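Local coordinates for tRNA (guanine(26)-N(2))-dimethyltransferase (PDB 2DUL), which probably transfers two methyl groups from S-adenosyl-L-methionine to the exocyclic N2 of guanine 26 in tRNA, at residues L187-I199 and D317-R330. Sequence-based numbering, arbitrary orientation.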
ATOM      1  N   LEU A 187     -11.489  13.072  -4.171  1.00 19.06           N
ATOM      2  CA  LEU A 187     -12.276  13.142  -5.396  1.00 20.57           C
ATOM      3  C   LEU A 187     -13.080  11.855  -5.543  1.00 20.77           C
ATOM      4  O   LEU A 187     -12.512  10.770  -5.653  1.00 19.96           O
ATOM      5  CB  LEU A 187     -11.366  13.310  -6.615  1.00 19.55           C
ATOM      6  CG  LEU A 187     -12.071  13.186  -7.976  1.00 22.19           C
ATOM      7  CD1 LEU A 187     -13.143  14.253  -8.110  1.00 22.42           C
ATOM      8  CD2 LEU A 187     -11.053  13.308  -9.100  1.00 20.92           C
ATOM      9  N   ARG A 188     -14.402  11.963  -5.530  1.00 24.27           N
ATOM     10  CA  ARG A 188     -15.221  10.768  -5.686  1.00 25.82           C
ATOM     11  C   ARG A 188     -15.435  10.442  -7.163  1.00 24.86           C
ATOM     12  O   ARG A 188     -15.106  11.243  -8.037  1.00 25.23           O
ATOM     13  CB  ARG A 188     -16.560  10.935  -4.954  1.00 31.12           C
ATOM     14  CG  ARG A 188     -17.208  12.305  -5.050  1.00 37.95           C
ATOM     15  CD  ARG A 188     -17.895  12.536  -6.385  1.00 44.51           C
ATOM     16  NE  ARG A 188     -17.035  13.200  -7.362  1.00 49.18           N
ATOM     17  CZ  ARG A 188     -17.377  13.414  -8.630  1.00 49.92           C
ATOM     18  NH1 ARG A 188     -16.537  14.030  -9.449  1.00 50.28           N
ATOM     19  NH2 ARG A 188     -18.557  13.004  -9.080  1.00 51.57           N
ATOM     20  N   GLY A 189     -15.967   9.258  -7.442  1.00 24.66           N
ATOM     21  CA  GLY A 189     -16.195   8.878  -8.823  1.00 23.45           C
ATOM     22  C   GLY A 189     -15.246   7.802  -9.318  1.00 22.28           C
ATOM     23  O   GLY A 189     -14.575   7.135  -8.530  1.00 22.39           O
ATOM     24  N   GLU A 190     -15.178   7.655 -10.636  1.00 21.06           N
ATOM     25  CA  GLU A 190     -14.346   6.641 -11.272  1.00 22.63           C
ATOM     26  C   GLU A 190     -12.854   6.675 -10.950  1.00 21.21           C
ATOM     27  O   GLU A 190     -12.181   5.654 -11.042  1.00 22.60           O
ATOM     28  CB  GLU A 190     -14.521   6.707 -12.795  1.00 23.95           C
ATOM     29  CG  GLU A 190     -14.173   8.060 -13.399  1.00 24.89           C
ATOM     30  CD  GLU A 190     -15.390   8.933 -13.640  1.00 26.31           C
ATOM     31  OE1 GLU A 190     -16.264   9.011 -12.752  1.00 25.14           O
ATOM     32  OE2 GLU A 190     -15.469   9.552 -14.721  1.00 27.96           O
ATOM     33  N   LEU A 191     -12.331   7.838 -10.584  1.00 20.38           N
ATOM     34  CA  LEU A 191     -10.906   7.950 -10.285  1.00 21.75           C
ATOM     35  C   LEU A 191     -10.550   7.807  -8.805  1.00 21.08           C
ATOM     36  O   LEU A 191      -9.371   7.770  -8.455  1.00 19.11           O
ATOM     37  CB  LEU A 191     -10.380   9.300 -10.794  1.00 21.94           C
ATOM     38  CG  LEU A 191      -9.966   9.436 -12.267  1.00 23.29           C
ATOM     39  CD1 LEU A 191     -10.887   8.648 -13.169  1.00 27.78           C
ATOM     40  CD2 LEU A 191      -9.948  10.911 -12.641  1.00 22.22           C
ATOM     41  N   CYS A 192     -11.558   7.695  -7.944  1.00 20.74           N
ATOM     42  CA  CYS A 192     -11.315   7.632  -6.503  1.00 20.64           C
ATOM     43  C   CYS A 192     -10.340   6.576  -5.988  1.00 21.11           C
ATOM     44  O   CYS A 192      -9.582   6.850  -5.055  1.00 20.23           O
ATOM     45  CB  CYS A 192     -12.642   7.533  -5.737  1.00 22.31           C
ATOM     46  SG  CYS A 192     -13.498   5.958  -5.838  1.00 28.93           S
ATOM     47  N   HIS A 193     -10.337   5.382  -6.575  1.00 20.01           N
ATOM     48  CA  HIS A 193      -9.413   4.352  -6.119  1.00 21.44           C
ATOM     49  C   HIS A 193      -7.969   4.843  -6.271  1.00 21.81           C
ATOM     50  O   HIS A 193      -7.144   4.659  -5.374  1.00 20.90           O
ATOM     51  CB  HIS A 193      -9.611   3.060  -6.915  1.00 23.25           C
ATOM     52  CG  HIS A 193     -10.931   2.396  -6.671  1.00 25.84           C
ATOM     53  ND1 HIS A 193     -11.411   1.378  -7.467  1.00 27.91           N
ATOM     54  CD2 HIS A 193     -11.872   2.605  -5.718  1.00 27.76           C
ATOM     55  CE1 HIS A 193     -12.593   0.991  -7.018  1.00 27.95           C
ATOM     56  NE2 HIS A 193     -12.895   1.719  -5.957  1.00 28.26           N
ATOM     57  N   GLU A 194      -7.662   5.476  -7.401  1.00 19.49           N
ATOM     58  CA  GLU A 194      -6.303   5.960  -7.596  1.00 19.12           C
ATOM     59  C   GLU A 194      -6.024   7.229  -6.799  1.00 18.14           C
ATOM     60  O   GLU A 194      -4.950   7.364  -6.213  1.00 18.95           O
ATOM     61  CB  GLU A 194      -5.990   6.216  -9.073  1.00 18.05           C
ATOM     62  CG  GLU A 194      -4.504   6.559  -9.264  1.00 19.40           C
ATOM     63  CD  GLU A 194      -4.081   6.724 -10.705  1.00 19.41           C
ATOM     64  OE1 GLU A 194      -4.725   6.134 -11.596  1.00 17.76           O
ATOM     65  OE2 GLU A 194      -3.073   7.427 -10.946  1.00 22.06           O
ATOM     66  N   VAL A 195      -6.973   8.163  -6.783  1.00 17.04           N
ATOM     67  CA  VAL A 195      -6.776   9.406  -6.034  1.00 17.50           C
ATOM     68  C   VAL A 195      -6.557   9.083  -4.556  1.00 17.52           C
ATOM     69  O   VAL A 195      -5.668   9.649  -3.906  1.00 15.84           O
ATOM     70  CB  VAL A 195      -7.982  10.363  -6.203  1.00 15.61           C
ATOM     71  CG1 VAL A 195      -7.837  11.572  -5.278  1.00 15.31           C
ATOM     72  CG2 VAL A 195      -8.063  10.829  -7.651  1.00 17.62           C
ATOM     73  N   GLY A 196      -7.357   8.157  -4.032  1.00 17.38           N
ATOM     74  CA  GLY A 196      -7.210   7.757  -2.643  1.00 17.20           C
ATOM     75  C   GLY A 196      -5.827   7.177  -2.401  1.00 17.68           C
ATOM     76  O   GLY A 196      -5.206   7.424  -1.358  1.00 16.25           O
ATOM     77  N   THR A 197      -5.339   6.406  -3.370  1.00 16.20           N
ATOM     78  CA  THR A 197      -4.025   5.790  -3.264  1.00 15.40           C
ATOM     79  C   THR A 197      -2.946   6.879  -3.292  1.00 16.88           C
ATOM     80  O   THR A 197      -1.976   6.817  -2.537  1.00 15.87           O
ATOM     81  CB  THR A 197      -3.781   4.781  -4.419  1.00 16.89           C
ATOM     82  OG1 THR A 197      -4.711   3.696  -4.309  1.00 16.96           O
ATOM     83  CG2 THR A 197      -2.376   4.219  -4.359  1.00 17.20           C
ATOM     84  N   ARG A 198      -3.124   7.879  -4.151  1.00 14.28           N
ATOM     85  CA  ARG A 198      -2.158   8.971  -4.244  1.00 14.45           C
ATOM     86  C   ARG A 198      -2.237   9.885  -3.027  1.00 15.22           C
ATOM     87  O   ARG A 198      -1.245  10.509  -2.658  1.00 15.15           O
ATOM     88  CB  ARG A 198      -2.369   9.768  -5.536  1.00 14.18           C
ATOM     89  CG  ARG A 198      -1.886   9.012  -6.760  1.00 14.76           C
ATOM     90  CD  ARG A 198      -2.151   9.750  -8.060  1.00 13.44           C
ATOM     91  NE  ARG A 198      -1.711   8.930  -9.188  1.00 15.27           N
ATOM     92  CZ  ARG A 198      -0.447   8.806  -9.581  1.00 15.87           C
ATOM     93  NH1 ARG A 198      -0.153   8.022 -10.609  1.00 12.77           N
ATOM     94  NH2 ARG A 198       0.521   9.482  -8.964  1.00 14.23           N
ATOM     95  N   ILE A 199      -3.412   9.963  -2.402  1.00 13.04           N
ATOM     96  CA  ILE A 199      -3.568  10.767  -1.193  1.00 14.25           C
ATOM     97  C   ILE A 199      -2.772  10.087  -0.076  1.00 15.35           C
ATOM     98  O   ILE A 199      -2.072  10.746   0.694  1.00 15.35           O
ATOM     99  CB  ILE A 199      -5.061  10.894  -0.759  1.00 14.32           C
ATOM    100  CG1 ILE A 199      -5.784  11.888  -1.676  1.00 14.42           C
ATOM    101  CG2 ILE A 199      -5.148  11.391   0.696  1.00 13.62           C
ATOM    102  CD1 ILE A 199      -7.296  11.930  -1.481  1.00 17.20           C
ATOM    103  N   ASP A 317       2.564   3.401 -15.776  1.00 23.86           N
ATOM    104  CA  ASP A 317       2.631   4.206 -14.561  1.00 23.82           C
ATOM    105  C   ASP A 317       2.579   5.671 -14.966  1.00 23.46           C
ATOM    106  O   ASP A 317       3.591   6.272 -15.338  1.00 22.46           O
ATOM    107  CB  ASP A 317       3.917   3.914 -13.784  1.00 23.66           C
ATOM    108  CG  ASP A 317       3.873   4.445 -12.351  1.00 25.43           C
ATOM    109  OD1 ASP A 317       2.867   5.081 -11.967  1.00 25.29           O
ATOM    110  OD2 ASP A 317       4.849   4.225 -11.608  1.00 24.47           O
ATOM    111  N   ILE A 318       1.381   6.233 -14.898  1.00 21.17           N
ATOM    112  CA  ILE A 318       1.151   7.622 -15.264  1.00 21.43           C
ATOM    113  C   ILE A 318      -0.007   8.103 -14.394  1.00 21.38           C
ATOM    114  O   ILE A 318      -0.849   7.301 -13.980  1.00 21.22           O
ATOM    115  CB  ILE A 318       0.796   7.714 -16.762  1.00 22.74           C
ATOM    116  CG1 ILE A 318       0.634   9.173 -17.190  1.00 23.13           C
ATOM    117  CG2 ILE A 318      -0.474   6.920 -17.033  1.00 23.86           C
ATOM    118  CD1 ILE A 318       0.551   9.354 -18.696  1.00 26.65           C
ATOM    119  N   PRO A 319      -0.062   9.410 -14.091  1.00 20.00           N
ATOM    120  CA  PRO A 319      -1.160   9.895 -13.250  1.00 19.23           C
ATOM    121  C   PRO A 319      -2.561   9.762 -13.848  1.00 19.83           C
ATOM    122  O   PRO A 319      -2.847  10.269 -14.934  1.00 19.47           O
ATOM    123  CB  PRO A 319      -0.783  11.351 -12.987  1.00 20.00           C
ATOM    124  CG  PRO A 319       0.720  11.332 -13.041  1.00 20.32           C
ATOM    125  CD  PRO A 319       0.979  10.444 -14.243  1.00 19.88           C
ATOM    126  N   LEU A 320      -3.424   9.068 -13.115  1.00 19.13           N
ATOM    127  CA  LEU A 320      -4.818   8.868 -13.486  1.00 18.62           C
ATOM    128  C   LEU A 320      -5.096   8.062 -14.759  1.00 20.39           C
ATOM    129  O   LEU A 320      -4.203   7.432 -15.336  1.00 19.21           O
ATOM    130  CB  LEU A 320      -5.520  10.235 -13.542  1.00 17.92           C
ATOM    131  CG  LEU A 320      -5.273  11.080 -12.279  1.00 19.40           C
ATOM    132  CD1 LEU A 320      -6.049  12.392 -12.351  1.00 18.26           C
ATOM    133  CD2 LEU A 320      -5.683  10.279 -11.037  1.00 19.27           C
ATOM    134  N   PHE A 321      -6.355   8.070 -15.183  1.00 19.35           N
ATOM    135  CA  PHE A 321      -6.767   7.312 -16.358  1.00 20.99           C
ATOM    136  C   PHE A 321      -8.144   7.758 -16.817  1.00 20.09           C
ATOM    137  O   PHE A 321      -8.767   8.615 -16.190  1.00 19.15           O
ATOM    138  CB  PHE A 321      -6.793   5.819 -16.016  1.00 20.23           C
ATOM    139  CG  PHE A 321      -7.720   5.466 -14.878  1.00 22.16           C
ATOM    140  CD1 PHE A 321      -9.045   5.113 -15.120  1.00 21.24           C
ATOM    141  CD2 PHE A 321      -7.263   5.488 -13.558  1.00 21.04           C
ATOM    142  CE1 PHE A 321      -9.905   4.783 -14.063  1.00 21.57           C
ATOM    143  CE2 PHE A 321      -8.110   5.163 -12.496  1.00 22.94           C
ATOM    144  CZ  PHE A 321      -9.435   4.809 -12.750  1.00 22.27           C
ATOM    145  N   TYR A 322      -8.610   7.180 -17.917  1.00 20.32           N
ATOM    146  CA  TYR A 322      -9.922   7.515 -18.449  1.00 20.79           C
ATOM    147  C   TYR A 322     -10.813   6.286 -18.331  1.00 21.19           C
ATOM    148  O   TYR A 322     -10.466   5.213 -18.815  1.00 19.77           O
ATOM    149  CB  TYR A 322      -9.812   7.953 -19.917  1.00 20.82           C
ATOM    150  CG  TYR A 322      -8.953   9.189 -20.114  1.00 21.13           C
ATOM    151  CD1 TYR A 322      -9.267  10.387 -19.474  1.00 22.01           C
ATOM    152  CD2 TYR A 322      -7.808   9.149 -20.910  1.00 22.92           C
ATOM    153  CE1 TYR A 322      -8.458  11.517 -19.618  1.00 20.66           C
ATOM    154  CE2 TYR A 322      -6.994  10.276 -21.061  1.00 23.85           C
ATOM    155  CZ  TYR A 322      -7.325  11.452 -20.410  1.00 21.83           C
ATOM    156  OH  TYR A 322      -6.518  12.565 -20.543  1.00 22.20           O
ATOM    157  N   ASP A 323     -11.951   6.447 -17.666  1.00 21.85           N
ATOM    158  CA  ASP A 323     -12.891   5.344 -17.487  1.00 23.99           C
ATOM    159  C   ASP A 323     -13.899   5.403 -18.632  1.00 23.98           C
ATOM    160  O   ASP A 323     -14.741   6.292 -18.679  1.00 22.86           O
ATOM    161  CB  ASP A 323     -13.597   5.480 -16.139  1.00 24.99           C
ATOM    162  CG  ASP A 323     -14.413   4.250 -15.782  1.00 29.82           C
ATOM    163  OD1 ASP A 323     -15.448   4.006 -16.442  1.00 28.31           O
ATOM    164  OD2 ASP A 323     -14.006   3.525 -14.846  1.00 31.53           O
ATOM    165  N   THR A 324     -13.793   4.456 -19.560  1.00 26.07           N
ATOM    166  CA  THR A 324     -14.673   4.415 -20.724  1.00 28.46           C
ATOM    167  C   THR A 324     -16.157   4.438 -20.368  1.00 28.57           C
ATOM    168  O   THR A 324     -16.952   5.105 -21.029  1.00 28.99           O
ATOM    169  CB  THR A 324     -14.395   3.164 -21.585  1.00 29.19           C
ATOM    170  OG1 THR A 324     -12.999   3.108 -21.912  1.00 31.52           O
ATOM    171  CG2 THR A 324     -15.195   3.228 -22.876  1.00 30.29           C
ATOM    172  N   HIS A 325     -16.529   3.711 -19.324  1.00 30.15           N
ATOM    173  CA  HIS A 325     -17.924   3.665 -18.912  1.00 31.30           C
ATOM    174  C   HIS A 325     -18.401   5.007 -18.355  1.00 29.28           C
ATOM    175  O   HIS A 325     -19.371   5.583 -18.848  1.00 28.01           O
ATOM    176  CB  HIS A 325     -18.125   2.561 -17.874  1.00 35.54           C
ATOM    177  CG  HIS A 325     -19.554   2.365 -17.479  1.00 41.94           C
ATOM    178  ND1 HIS A 325     -20.208   3.207 -16.606  1.00 45.09           N
ATOM    179  CD2 HIS A 325     -20.469   1.449 -17.875  1.00 44.67           C
ATOM    180  CE1 HIS A 325     -21.465   2.818 -16.481  1.00 45.24           C
ATOM    181  NE2 HIS A 325     -21.650   1.754 -17.241  1.00 45.40           N
ATOM    182  N   ALA A 326     -17.709   5.511 -17.338  1.00 27.81           N
ATOM    183  CA  ALA A 326     -18.082   6.781 -16.720  1.00 26.73           C
ATOM    184  C   ALA A 326     -18.087   7.943 -17.714  1.00 25.99           C
ATOM    185  O   ALA A 326     -18.994   8.774 -17.697  1.00 24.79           O
ATOM    186  CB  ALA A 326     -17.143   7.091 -15.553  1.00 25.99           C
ATOM    187  N   ILE A 327     -17.075   8.006 -18.575  1.00 24.98           N
ATOM    188  CA  ILE A 327     -16.998   9.082 -19.554  1.00 24.88           C
ATOM    189  C   ILE A 327     -18.171   8.988 -20.522  1.00 25.10           C
ATOM    190  O   ILE A 327     -18.722  10.005 -20.942  1.00 24.86           O
ATOM    191  CB  ILE A 327     -15.664   9.047 -20.332  1.00 26.00           C
ATOM    192  CG1 ILE A 327     -14.511   9.397 -19.381  1.00 27.74           C
ATOM    193  CG2 ILE A 327     -15.707  10.032 -21.496  1.00 26.27           C
ATOM    194  CD1 ILE A 327     -13.133   9.413 -20.030  1.00 27.36           C
ATOM    195  N   GLY A 328     -18.552   7.765 -20.870  1.00 25.80           N
ATOM    196  CA  GLY A 328     -19.686   7.580 -21.756  1.00 26.83           C
ATOM    197  C   GLY A 328     -20.938   8.175 -21.125  1.00 27.88           C
ATOM    198  O   GLY A 328     -21.724   8.845 -21.801  1.00 27.10           O
ATOM    199  N   ARG A 329     -21.126   7.944 -19.828  1.00 26.88           N
ATOM    200  CA  ARG A 329     -22.300   8.476 -19.134  1.00 29.41           C
ATOM    201  C   ARG A 329     -22.245   9.996 -18.979  1.00 28.74           C
ATOM    202  O   ARG A 329     -23.266  10.675 -19.110  1.00 28.18           O
ATOM    203  CB  ARG A 329     -22.451   7.831 -17.751  1.00 31.62           C
ATOM    204  CG  ARG A 329     -22.685   6.331 -17.787  1.00 34.58           C
ATOM    205  CD  ARG A 329     -22.958   5.759 -16.400  1.00 39.95           C
ATOM    206  NE  ARG A 329     -24.241   6.196 -15.850  1.00 44.22           N
ATOM    207  CZ  ARG A 329     -24.417   7.308 -15.145  1.00 46.74           C
ATOM    208  NH1 ARG A 329     -23.388   8.104 -14.893  1.00 49.36           N
ATOM    209  NH2 ARG A 329     -25.625   7.628 -14.696  1.00 46.77           N
ATOM    210  N   ARG A 330     -21.057  10.529 -18.702  1.00 26.71           N
ATOM    211  CA  ARG A 330     -20.898  11.972 -18.530  1.00 25.99           C
ATOM    212  C   ARG A 330     -21.141  12.728 -19.833  1.00 26.22           C
ATOM    213  O   ARG A 330     -21.864  13.725 -19.854  1.00 26.55           O
ATOM    214  CB  ARG A 330     -19.495  12.298 -17.996  1.00 25.95           C
ATOM    215  CG  ARG A 330     -19.232  11.801 -16.576  1.00 27.80           C
ATOM    216  CD  ARG A 330     -17.847  12.213 -16.073  1.00 28.29           C
ATOM    217  NE  ARG A 330     -17.553  11.645 -14.756  1.00 27.76           N
ATOM    218  CZ  ARG A 330     -18.100  12.052 -13.612  1.00 29.66           C
ATOM    219  NH1 ARG A 330     -18.978  13.049 -13.600  1.00 28.91           N
ATOM    220  NH2 ARG A 330     -17.782  11.446 -12.474  1.00 28.74           N
TER
HETATM  221  O   HOH W   1     -12.922   8.829 -16.644  1.00 32.67           O
HETATM  222  O   HOH W   2     -13.854   3.461 -12.236  1.00 55.07           O
HETATM  223  O   HOH W   3       2.474   7.946 -11.946  1.00 21.88           O
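Three N-H groups converge on Glu-194 OE2: Leu-320 N at 2.7 Å, from above the carboxylate plane, and Arg-198 NE and NH1, side-on from the next turn of helix 192-209. The case illustrates how a buried carboxylate can join distant parts of a chain, here the start of a long helix and the linker 317-321 that leads into strand 322-323 of a small antiparallel sheet, away from the predicted S-adenosyl-L-methionine site of this class I-like methyltransferase. With CG anti to the backbone N (chi1 -173°) and the chain extended beyond it, Glu-194 reaches straight to the linker; its OE1 lies at the ring edge of Phe-321, 3.3 Å from CD2, and forms a salt bridge with Lys-363. Were Glu-194 an alanine, Leu-320 N would probably lose its acceptor and the Arg-198 guanidinium its carboxylate mate. Pro-319 lies over one face of that guanidinium, and a water links Arg-198 NH1 to OD1 of Asp-317, whose OD2 accepts from Leu-281 N. Next along, Leu-191 sets CD1 over the Phe-321 ring in a CH-pi contact, 4.2 Å from the centroid, while Leu-320 CD1 meets Leu-191 CD2. At the far end Asp-323 N-caps helix 324-331, its OD1 accepting from Ala-326 N, and a second water joins its OD2 to Glu-190 O. The Glu-190 side chain runs past Ala-326 CB to Arg-330, whose NH1 hydrogen-bonds to the backbone O of Asp-254. Carboxylate and guanidinium are nearly coplanar, 23° apart, and the two bonds are separate: Arg-330 NH2 to Glu-190 OE1 at 2.9 Å, and Arg-330 NE to the syn lone pair of Glu-190 OE2 at 3.0 Å, almost straight at 174°.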